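Local coordinates for putative NADH Oxidase (Clostridium acetobutylicum, PDB 3E10), which binds flavin mononucleotide and is probably an FMN-dependent oxidoreductase of the nitroreductase family, at residues A34-G38 with N39-W43; R157-A160 with K161-H164. All blocks are in the same frame, centred on the assembly; numbering follows the deposited sequence.

Interaction 1: A34-G38 with N39-W43; sequences APSAG and NQQPW. With FMN (flavin mononucleotide), chain C.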
loop_
_atom_site.group_PDB
_atom_site.type_symbol
_atom_site.label_atom_id
_atom_site.label_comp_id
_atom_site.label_asym_id
_atom_site.label_seq_id
_atom_site.Cartn_x
_atom_site.Cartn_y
_atom_site.Cartn_z
ATOM N N ALA B 34 -8.417 1.354 3.771
ATOM C CA ALA B 34 -7.019 1.049 4.037
ATOM C C ALA B 34 -6.674 1.126 5.513
ATOM O O ALA B 34 -7.291 1.885 6.285
ATOM C CB ALA B 34 -6.120 1.976 3.230
ATOM N N PRO B 35 -5.680 0.340 5.914
ATOM C CA PRO B 35 -5.155 0.509 7.243
ATOM C C PRO B 35 -4.440 1.861 7.325
ATOM O O PRO B 35 -4.047 2.438 6.308
ATOM C CB PRO B 35 -4.171 -0.645 7.392
ATOM C CG PRO B 35 -3.674 -0.850 6.005
ATOM C CD PRO B 35 -4.918 -0.659 5.135
ATOM N N SER B 36 -4.255 2.365 8.546
ATOM C CA SER B 36 -3.517 3.614 8.741
ATOM C C SER B 36 -2.943 3.650 10.133
ATOM O O SER B 36 -3.545 3.134 11.076
ATOM C CB SER B 36 -4.368 4.848 8.444
ATOM O OG SER B 36 -5.484 5.013 9.305
ATOM N N ALA B 37 -1.751 4.207 10.253
ATOM C CA ALA B 37 -1.077 4.278 11.561
ATOM C C ALA B 37 -1.972 5.008 12.539
ATOM O O ALA B 37 -2.502 6.091 12.248
ATOM C CB ALA B 37 0.284 4.959 11.417
ATOM N N GLY B 38 -2.170 4.415 13.715
ATOM C CA GLY B 38 -3.057 5.063 14.688
ATOM C C GLY B 38 -4.527 5.166 14.280
ATOM O O GLY B 38 -5.275 5.910 14.881
ATOM N N ASN B 39 -4.938 4.451 13.228
ATOM C CA ASN B 39 -6.222 4.656 12.599
ATOM C C ASN B 39 -6.473 6.145 12.261
ATOM O O ASN B 39 -7.608 6.627 12.337
ATOM C CB ASN B 39 -7.362 4.140 13.491
ATOM C CG ASN B 39 -8.687 4.005 12.754
ATOM O OD1 ASN B 39 -8.740 3.733 11.550
ATOM N ND2 ASN B 39 -9.785 4.206 13.487
ATOM N N GLN B 40 -5.402 6.842 11.893
ATOM C CA GLN B 40 -5.506 8.282 11.673
ATOM C C GLN B 40 -6.254 8.673 10.401
ATOM O O GLN B 40 -6.718 9.810 10.297
ATOM C CB GLN B 40 -4.126 8.963 11.724
ATOM C CG GLN B 40 -3.160 8.629 10.609
ATOM C CD GLN B 40 -1.756 9.085 10.900
ATOM O OE1 GLN B 40 -1.541 9.904 11.827
ATOM N NE2 GLN B 40 -0.777 8.542 10.161
ATOM N N GLN B 41 -6.371 7.748 9.447
ATOM C CA GLN B 41 -7.169 7.988 8.221
ATOM C C GLN B 41 -6.974 9.392 7.657
ATOM O O GLN B 41 -7.910 10.192 7.665
ATOM C CB GLN B 41 -8.663 7.747 8.489
ATOM C CG GLN B 41 -9.008 6.349 9.004
ATOM C CD GLN B 41 -10.439 6.221 9.494
ATOM O OE1 GLN B 41 -10.689 5.653 10.582
ATOM N NE2 GLN B 41 -11.373 6.666 8.711
ATOM N N PRO B 42 -5.764 9.699 7.173
ATOM C CA PRO B 42 -5.400 11.113 6.930
ATOM C C PRO B 42 -5.773 11.620 5.523
ATOM O O PRO B 42 -5.470 12.759 5.177
ATOM C CB PRO B 42 -3.904 11.095 7.124
ATOM C CG PRO B 42 -3.493 9.753 6.573
ATOM C CD PRO B 42 -4.615 8.801 6.959
ATOM N N TRP B 43 -6.519 10.815 4.784
ATOM C CA TRP B 43 -6.682 11.026 3.336
ATOM C C TRP B 43 -7.795 11.987 2.929
ATOM O O TRP B 43 -8.875 12.056 3.553
ATOM C CB TRP B 43 -6.960 9.698 2.643
ATOM C CG TRP B 43 -7.774 8.712 3.473
ATOM C CD1 TRP B 43 -9.086 8.804 3.835
ATOM C CD2 TRP B 43 -7.287 7.501 4.030
ATOM N NE1 TRP B 43 -9.440 7.711 4.588
ATOM C CE2 TRP B 43 -8.353 6.887 4.705
ATOM C CE3 TRP B 43 -6.042 6.878 4.006
ATOM C CZ2 TRP B 43 -8.194 5.674 5.409
ATOM C CZ3 TRP B 43 -5.880 5.645 4.679
ATOM C CH2 TRP B 43 -6.963 5.077 5.370
HETATM N N1 FMN C . -1.074 -1.683 14.676
HETATM C C2 FMN C . -0.402 -2.033 15.821
HETATM O O2 FMN C . -0.951 -2.734 16.675
HETATM N N3 FMN C . 0.912 -1.684 16.015
HETATM C C4 FMN C . 1.590 -0.862 15.137
HETATM O O4 FMN C . 2.789 -0.600 15.338
HETATM C C4A FMN C . 0.921 -0.510 13.948
HETATM N N5 FMN C . 1.553 0.244 12.995
HETATM C C5A FMN C . 0.917 0.573 11.821
HETATM C C6 FMN C . 1.575 1.323 10.850
HETATM C C7 FMN C . 0.980 1.658 9.654
HETATM C C7M FMN C . 1.755 2.463 8.632
HETATM C C8 FMN C . -0.320 1.224 9.400
HETATM C C8M FMN C . -0.870 1.378 8.011
HETATM C C9 FMN C . -0.993 0.466 10.367
HETATM C C9A FMN C . -0.392 0.133 11.578
HETATM N N10 FMN C . -1.071 -0.576 12.572
HETATM C C10 FMN C . -0.403 -0.928 13.729
HETATM C "C1'" FMN C . -2.491 -1.034 12.356
HETATM C "C2'" FMN C . -3.461 0.136 12.568
HETATM O "O2'" FMN C . -3.607 0.450 13.946
HETATM C "C3'" FMN C . -4.799 -0.199 11.928
HETATM O "O3'" FMN C . -4.612 -0.295 10.514
HETATM C "C4'" FMN C . -5.918 0.833 12.252
HETATM O "O4'" FMN C . -6.241 0.854 13.617
HETATM C "C5'" FMN C . -7.170 0.567 11.430
HETATM O "O5'" FMN C . -7.752 -0.683 11.767
HETATM P P FMN C . -7.923 -1.777 10.604
HETATM O O1P FMN C . -6.533 -2.205 10.160
HETATM O O2P FMN C . -8.690 -2.908 11.259
HETATM O O3P FMN C . -8.719 -1.149 9.461
#
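The backbone N of Q41 donates to the hydroxyl OG of S36 at 2.9 Å, with an N-H...O angle of 159°. S36 places OG between its own backbone N and carbonyl carbon (chi1 64°), turning the hydroxyl onto the returning chain. N39 N reaches S36 O at 2.9 Å and closes a type II beta turn, S36-N39, with G38 at its third position, where its positive phi fits. Q40 N reaches A37 O at 3.0 Å and closes an overlapping turn one residue on. Both donors stand well above the carbonyl planes. Q40 folds its aliphatic part over A37 O, with CG 3.1 Å from that oxygen. Its amide is held by D92, through NE2, and by I85 N. The edge of the W43 ring meets A34 O near its plane, with CH2 3.3 Å away, and A34 CB packs on CH2. Q41 CA and P42 CD lie over one face of that indole.

These consecutive tight turns form the loop that carries FMN-pocket residues P35, S36, A37 and N39. S36 N makes a weak bond to FMN O3', 3.3 Å long. A37 CB packs on the dimethylbenzene part of the isoalloxazine, 3.8 Å from FMN C7. R157 of the second subunit packs on N39 and Q41.

The loop joins helix 21-32 to strand 43-48, and helix 89-106 packs against it through D92, M93 and N99.

Interaction 2: R157-A160 with K161-H164; sequences RFDA and KRIH. With FMN (flavin mononucleotide), chain L.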
loop_
_atom_site.group_PDB
_atom_site.type_symbol
_atom_site.label_atom_id
_atom_site.label_comp_id
_atom_site.label_asym_id
_atom_site.label_seq_id
_atom_site.Cartn_x
_atom_site.Cartn_y
_atom_site.Cartn_z
ATOM N N ARG B 157 6.072 -11.919 -10.781
ATOM C CA ARG B 157 7.252 -11.230 -10.250
ATOM C C ARG B 157 7.872 -11.969 -9.072
ATOM O O ARG B 157 8.817 -11.485 -8.433
ATOM C CB ARG B 157 6.869 -9.825 -9.826
ATOM C CG ARG B 157 6.337 -8.952 -10.951
ATOM C CD ARG B 157 7.332 -7.916 -11.366
ATOM N NE ARG B 157 6.873 -7.196 -12.548
ATOM C CZ ARG B 157 5.960 -6.234 -12.526
ATOM N NH1 ARG B 157 5.389 -5.865 -11.395
ATOM N NH2 ARG B 157 5.586 -5.640 -13.640
ATOM N N PHE B 158 7.356 -13.151 -8.764
ATOM C CA PHE B 158 7.890 -13.884 -7.622
ATOM C C PHE B 158 9.385 -14.164 -7.795
ATOM O O PHE B 158 9.835 -14.592 -8.865
ATOM C CB PHE B 158 7.159 -15.211 -7.460
ATOM C CG PHE B 158 7.562 -16.001 -6.223
ATOM C CD1 PHE B 158 7.296 -15.522 -4.929
ATOM C CD2 PHE B 158 8.156 -17.255 -6.354
ATOM C CE1 PHE B 158 7.631 -16.286 -3.808
ATOM C CE2 PHE B 158 8.496 -18.018 -5.222
ATOM C CZ PHE B 158 8.237 -17.544 -3.970
ATOM N N ASP B 159 10.138 -13.994 -6.715
ATOM C CA ASP B 159 11.546 -14.344 -6.679
ATOM C C ASP B 159 11.857 -14.948 -5.307
ATOM O O ASP B 159 11.953 -14.238 -4.337
ATOM C CB ASP B 159 12.382 -13.105 -6.911
ATOM C CG ASP B 159 13.878 -13.392 -6.921
ATOM O OD1 ASP B 159 14.308 -14.569 -6.682
ATOM O OD2 ASP B 159 14.614 -12.402 -7.192
ATOM N N ALA B 160 12.048 -16.255 -5.255
ATOM C CA ALA B 160 12.279 -16.929 -3.984
ATOM C C ALA B 160 13.557 -16.478 -3.293
ATOM O O ALA B 160 13.701 -16.657 -2.069
ATOM C CB ALA B 160 12.282 -18.462 -4.180
ATOM N N LYS B 161 14.490 -15.876 -4.034
ATOM C CA LYS B 161 15.733 -15.389 -3.424
ATOM C C LYS B 161 15.475 -14.240 -2.474
ATOM O O LYS B 161 16.348 -13.861 -1.682
ATOM C CB LYS B 161 16.743 -14.924 -4.479
ATOM C CG LYS B 161 17.253 -16.041 -5.362
ATOM C CD LYS B 161 18.480 -15.626 -6.178
ATOM C CE LYS B 161 18.234 -14.366 -7.012
ATOM N NZ LYS B 161 17.001 -14.454 -7.879
ATOM N N ARG B 162 14.269 -13.670 -2.549
ATOM C CA ARG B 162 13.913 -12.563 -1.641
ATOM C C ARG B 162 13.423 -13.081 -0.289
ATOM O O ARG B 162 13.105 -12.297 0.598
ATOM C CB ARG B 162 12.857 -11.649 -2.253
ATOM C CG ARG B 162 13.258 -11.033 -3.567
ATOM C CD ARG B 162 14.594 -10.301 -3.546
ATOM N NE ARG B 162 14.847 -9.736 -4.882
ATOM C CZ ARG B 162 14.406 -8.550 -5.303
ATOM N NH1 ARG B 162 13.762 -7.709 -4.498
ATOM N NH2 ARG B 162 14.644 -8.182 -6.556
ATOM N N ILE B 163 13.318 -14.411 -0.148
ATOM C CA ILE B 163 12.772 -15.017 1.074
ATOM C C ILE B 163 13.909 -15.565 1.933
ATOM O O ILE B 163 14.678 -16.414 1.479
ATOM C CB ILE B 163 11.777 -16.158 0.767
ATOM C CG1 ILE B 163 10.601 -15.683 -0.107
ATOM C CG2 ILE B 163 11.242 -16.828 2.074
ATOM C CD1 ILE B 163 9.719 -16.822 -0.708
ATOM N N HIS B 164 14.038 -15.005 3.134
ATOM C CA HIS B 164 15.042 -15.399 4.092
ATOM C C HIS B 164 14.364 -16.145 5.206
ATOM O O HIS B 164 13.428 -15.645 5.833
ATOM C CB HIS B 164 15.759 -14.153 4.618
ATOM C CG HIS B 164 16.362 -13.319 3.530
ATOM N ND1 HIS B 164 17.719 -13.293 3.296
ATOM C CD2 HIS B 164 15.799 -12.531 2.585
ATOM C CE1 HIS B 164 17.961 -12.502 2.262
ATOM N NE2 HIS B 164 16.813 -12.025 1.818
HETATM N N1 FMN L . 4.205 4.709 -13.325
HETATM C C2 FMN L . 4.229 5.771 -14.181
HETATM O O2 FMN L . 3.975 5.603 -15.382
HETATM N N3 FMN L . 4.507 7.020 -13.694
HETATM C C4 FMN L . 4.866 7.257 -12.385
HETATM O O4 FMN L . 5.110 8.420 -11.984
HETATM C C4A FMN L . 4.826 6.175 -11.505
HETATM N N5 FMN L . 5.104 6.376 -10.180
HETATM C C5A FMN L . 5.002 5.297 -9.304
HETATM C C6 FMN L . 5.277 5.518 -7.958
HETATM C C7 FMN L . 5.198 4.476 -7.027
HETATM C C7M FMN L . 5.416 4.738 -5.584
HETATM C C8 FMN L . 4.805 3.205 -7.475
HETATM C C8M FMN L . 4.480 2.102 -6.464
HETATM C C9 FMN L . 4.531 3.003 -8.833
HETATM C C9A FMN L . 4.642 4.025 -9.760
HETATM N N10 FMN L . 4.401 3.833 -11.124
HETATM C C10 FMN L . 4.455 4.912 -11.995
HETATM C "C1'" FMN L . 3.989 2.506 -11.607
HETATM C "C2'" FMN L . 5.213 1.582 -11.711
HETATM O "O2'" FMN L . 6.059 1.923 -12.806
HETATM C "C3'" FMN L . 4.739 0.135 -11.887
HETATM O "O3'" FMN L . 4.078 -0.254 -10.695
HETATM C "C4'" FMN L . 5.866 -0.862 -12.218
HETATM O "O4'" FMN L . 6.406 -0.610 -13.512
HETATM C "C5'" FMN L . 5.434 -2.326 -12.158
HETATM O "O5'" FMN L . 4.391 -2.609 -13.099
HETATM P P FMN L . 2.958 -3.093 -12.583
HETATM O O1P FMN L . 3.161 -4.275 -11.670
HETATM O O2P FMN L . 2.318 -1.973 -11.829
HETATM O O3P FMN L . 2.225 -3.474 -13.849
HETATM O O HOH W 1 16.770 -11.456 -6.451
#
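D159 carries the charged part of this contact with K161 and R162. K161 N reaches D159 OD1 at 3.0 Å, from above the carboxylate plane. In the modelled conformer, one of two, K161 NZ forms a salt bridge with the same OD1 at 2.9 Å, from the opposite face and on the syn side, and a weak bond to OD2. The lysine chain there bends at chi3 and chi4, which curls its amine back to the acid. R162 NE makes a longer salt bridge to D159 OD2, 3.5 Å, with the two planar groups 66° apart. A water bonded to OD2 also accepts from R162 NE. R162 NH1 bonds to Q41 O and W43 O of the second subunit.

Backbone bonds form the turn. R162 N donates to D159 O, and I163 N donates to A160 O at 3.0 Å.

The apolar part is small: F158 CZ lies 3.7 Å from I163 CD1, the two side chains crossing at about a right angle. R29 of the second subunit makes a cation-pi contact with F158.

R157 turns to the flavin phosphate, with NH1 2.8 Å from FMN O1P. D159 makes an Asx turn with K161 N at the start of a short 3-10 turn that leads into strand 163-165, which pairs with a strand of the second subunit.

In the fold
Interaction 1 (34-43) and interaction 2 (157-164) lie in series along the chain and do not touch within one subunit. Their centres are 29 Å apart, and their nearest atoms about 20 Å. They meet across the dimer instead. R157 of the second subunit binds the phosphate of the same FMN whose ribityl chain and ring lie on P35, S36, A37 and N39. A second arginine of interaction 2, R162, reaches the loop of interaction 1 in the partner chain. Each flavin site is therefore built from both chains, and R8, R9, S10 and R12 of the second subunit add further bonds to this FMN. Such shared sites are characteristic of nitroreductase-family dimers.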